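Local coordinates for MHC class I protein (Ginglymostoma cirratum, PDB 6LUP), which probably presents peptides at the cell surface for recognition by T cells, as a shark MHC class I heavy chain, at residues V180-T185 with C252-D257. Numbering follows the deposited sequence.
Sequences VKPSVT and CVVDHD
P182 lies between V254 and H256 of 252-257, a worked example of how the two sheets of a sandwich meet largely through side chains. Its CG and CD atoms do the touching. CD approaches the imidazole obliquely, 3.7 Å from both CG and CD2 of H256, and the two side chains pass each other at a slant. CG, the next ring atom, comes within 4.1 Å of V254 CG1, with P182 and V254 sliding past one another in opposite directions. The second methyl of V254 serves another neighbour: CG2, anti to the carbonyl carbon, meets V184 CG1 tip to tip at 4.0 Å. V254 thus spreads its branches over two residues, one on the strand and one just ahead of it.

H256 closes the row at the other end. Its CG is anti to the backbone N (chi1 -179°), which carries the ring toward 180-185; chi2 of 88° then sets its turn, with NE2 3.2 Å from V180 O. NE2 of the buried H256 is hydrogen-bonded to Y203 O, while the ring of F202 meets the imidazole with planes about 65° apart. P182 also rests on F202, and V184 touches L263 and V265.

Because V254 follows C252 by two residues, its side chain points into the same interior as the half-cystine, which is joined to C197. The arrangement is characteristic of the immunoglobulin C1-set domain, a β-sandwich whose first strand, 183-189, here packs against strand 250-255 of the opposing sheet near the disulfide-bridged core.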
ATOM      1  N   VAL A 180      -0.023   0.602  17.182  1.00 47.38           N
ATOM      2  CA  VAL A 180      -0.144  -0.629  17.961  1.00 48.81           C
ATOM      3  C   VAL A 180       1.164  -1.415  17.882  1.00 49.29           C
ATOM      4  O   VAL A 180       1.717  -1.616  16.793  1.00 48.22           O
ATOM      5  CB  VAL A 180      -1.376  -1.493  17.570  1.00 48.76           C
ATOM      6  CG1 VAL A 180      -1.517  -1.619  16.061  1.00 48.02           C
ATOM      7  CG2 VAL A 180      -1.311  -2.870  18.223  1.00 49.05           C
ATOM      8  N   LYS A 181       1.650  -1.829  19.050  1.00 50.75           N
ATOM      9  CA  LYS A 181       2.935  -2.509  19.170  1.00 51.17           C
ATOM     10  C   LYS A 181       2.924  -3.888  18.515  1.00 50.94           C
ATOM     11  O   LYS A 181       1.878  -4.545  18.454  1.00 50.76           O
ATOM     12  CB  LYS A 181       3.374  -2.606  20.641  1.00 52.83           C
ATOM     13  CG  LYS A 181       2.568  -3.557  21.518  1.00 54.89           C
ATOM     14  CD  LYS A 181       3.008  -3.431  22.970  1.00 57.32           C
ATOM     15  CE  LYS A 181       2.025  -4.085  23.932  1.00 59.62           C
ATOM     16  NZ  LYS A 181       2.178  -5.565  24.015  1.00 60.66           N
ATOM     17  N   PRO A 182       4.090  -4.318  18.002  1.00 50.50           N
ATOM     18  CA  PRO A 182       4.243  -5.690  17.521  1.00 50.95           C
ATOM     19  C   PRO A 182       4.216  -6.695  18.666  1.00 52.31           C
ATOM     20  O   PRO A 182       4.723  -6.410  19.753  1.00 52.64           O
ATOM     21  CB  PRO A 182       5.635  -5.686  16.874  1.00 50.19           C
ATOM     22  CG  PRO A 182       6.357  -4.550  17.514  1.00 50.42           C
ATOM     23  CD  PRO A 182       5.305  -3.512  17.771  1.00 50.01           C
ATOM     24  N   SER A 183       3.596  -7.846  18.429  1.00 53.51           N
ATOM     25  CA  SER A 183       3.803  -9.001  19.287  1.00 55.86           C
ATOM     26  C   SER A 183       4.921  -9.802  18.626  1.00 56.13           C
ATOM     27  O   SER A 183       4.819 -10.169  17.450  1.00 55.18           O
ATOM     28  CB  SER A 183       2.522  -9.827  19.431  1.00 56.63           C
ATOM     29  OG  SER A 183       2.316 -10.663  18.307  1.00 57.19           O
ATOM     30  N   VAL A 184       6.002 -10.034  19.365  1.00 57.69           N
ATOM     31  CA  VAL A 184       7.200 -10.640  18.776  1.00 58.63           C
ATOM     32  C   VAL A 184       7.511 -12.041  19.308  1.00 59.95           C
ATOM     33  O   VAL A 184       7.323 -12.336  20.492  1.00 60.93           O
ATOM     34  CB  VAL A 184       8.449  -9.728  18.899  1.00 58.35           C
ATOM     35  CG1 VAL A 184       8.133  -8.305  18.456  1.00 56.77           C
ATOM     36  CG2 VAL A 184       8.993  -9.735  20.317  1.00 59.69           C
ATOM     37  N   THR A 185       7.988 -12.890  18.406  1.00 60.69           N
ATOM     38  CA  THR A 185       8.400 -14.249  18.720  1.00 61.97           C
ATOM     39  C   THR A 185       9.849 -14.421  18.279  1.00 62.78           C
ATOM     40  O   THR A 185      10.254 -13.892  17.242  1.00 61.70           O
ATOM     41  CB  THR A 185       7.485 -15.269  18.006  1.00 62.38           C
ATOM     42  OG1 THR A 185       6.244 -15.367  18.712  1.00 63.52           O
ATOM     43  CG2 THR A 185       8.113 -16.651  17.937  1.00 63.50           C
ATOM     44  N   CYS A 252      16.925 -10.678  19.889  1.00 65.42           N
ATOM     45  CA  CYS A 252      16.278  -9.929  18.829  1.00 62.66           C
ATOM     46  C   CYS A 252      15.811  -8.582  19.378  1.00 61.79           C
ATOM     47  O   CYS A 252      15.132  -8.523  20.406  1.00 61.39           O
ATOM     48  CB  CYS A 252      15.099 -10.715  18.264  1.00 61.72           C
ATOM     49  SG  CYS A 252      14.217  -9.825  16.968  1.00 61.09           S
ATOM     50  N   VAL A 253      16.191  -7.506  18.693  1.00 60.59           N
ATOM     51  CA  VAL A 253      15.861  -6.153  19.133  1.00 59.97           C
ATOM     52  C   VAL A 253      14.911  -5.465  18.145  1.00 58.54           C
ATOM     53  O   VAL A 253      15.151  -5.458  16.936  1.00 58.00           O
ATOM     54  CB  VAL A 253      17.135  -5.311  19.404  1.00 60.74           C
ATOM     55  CG1 VAL A 253      17.883  -5.003  18.118  1.00 61.42           C
ATOM     56  CG2 VAL A 253      16.790  -4.021  20.126  1.00 61.69           C
ATOM     57  N   VAL A 254      13.824  -4.901  18.671  1.00 57.41           N
ATOM     58  CA  VAL A 254      12.790  -4.301  17.833  1.00 55.99           C
ATOM     59  C   VAL A 254      12.537  -2.834  18.185  1.00 56.48           C
ATOM     60  O   VAL A 254      12.375  -2.480  19.355  1.00 56.69           O
ATOM     61  CB  VAL A 254      11.464  -5.087  17.918  1.00 55.22           C
ATOM     62  CG1 VAL A 254      10.444  -4.526  16.938  1.00 54.23           C
ATOM     63  CG2 VAL A 254      11.691  -6.564  17.640  1.00 55.23           C
ATOM     64  N   ASP A 255      12.514  -1.991  17.153  1.00 56.75           N
ATOM     65  CA  ASP A 255      12.118  -0.591  17.280  1.00 56.94           C
ATOM     66  C   ASP A 255      10.873  -0.296  16.457  1.00 55.77           C
ATOM     67  O   ASP A 255      10.850  -0.483  15.239  1.00 54.66           O
ATOM     68  CB  ASP A 255      13.254   0.346  16.877  1.00 58.63           C
ATOM     69  CG  ASP A 255      14.247   0.563  17.995  1.00 60.98           C
ATOM     70  OD1 ASP A 255      13.938   1.348  18.921  1.00 62.24           O
ATOM     71  OD2 ASP A 255      15.335  -0.049  17.947  1.00 61.58           O
ATOM     72  N   HIS A 256       9.838   0.158  17.152  1.00 56.04           N
ATOM     73  CA  HIS A 256       8.558   0.513  16.567  1.00 55.06           C
ATOM     74  C   HIS A 256       8.003   1.634  17.429  1.00 56.02           C
ATOM     75  O   HIS A 256       8.110   1.586  18.657  1.00 57.09           O
ATOM     76  CB  HIS A 256       7.621  -0.701  16.583  1.00 54.37           C
ATOM     77  CG  HIS A 256       6.277  -0.448  15.968  1.00 53.48           C
ATOM     78  ND1 HIS A 256       6.033  -0.606  14.620  1.00 52.39           N
ATOM     79  CD2 HIS A 256       5.101  -0.068  16.520  1.00 53.01           C
ATOM     80  CE1 HIS A 256       4.767  -0.323  14.369  1.00 51.25           C
ATOM     81  NE2 HIS A 256       4.180   0.006  15.504  1.00 51.96           N
ATOM     82  N   ASP A 257       7.422   2.647  16.799  1.00 56.12           N
ATOM     83  CA  ASP A 257       6.921   3.799  17.550  1.00 57.18           C
ATOM     84  C   ASP A 257       5.631   3.502  18.336  1.00 56.70           C
ATOM     85  O   ASP A 257       5.046   4.389  18.960  1.00 56.99           O
ATOM     86  CB  ASP A 257       6.800   5.038  16.654  1.00 57.37           C
ATOM     87  CG  ASP A 257       5.789   4.868  15.548  1.00 57.01           C
ATOM     88  OD1 ASP A 257       4.906   3.990  15.667  1.00 57.62           O
ATOM     89  OD2 ASP A 257       5.881   5.619  14.553  1.00 56.63           O
TER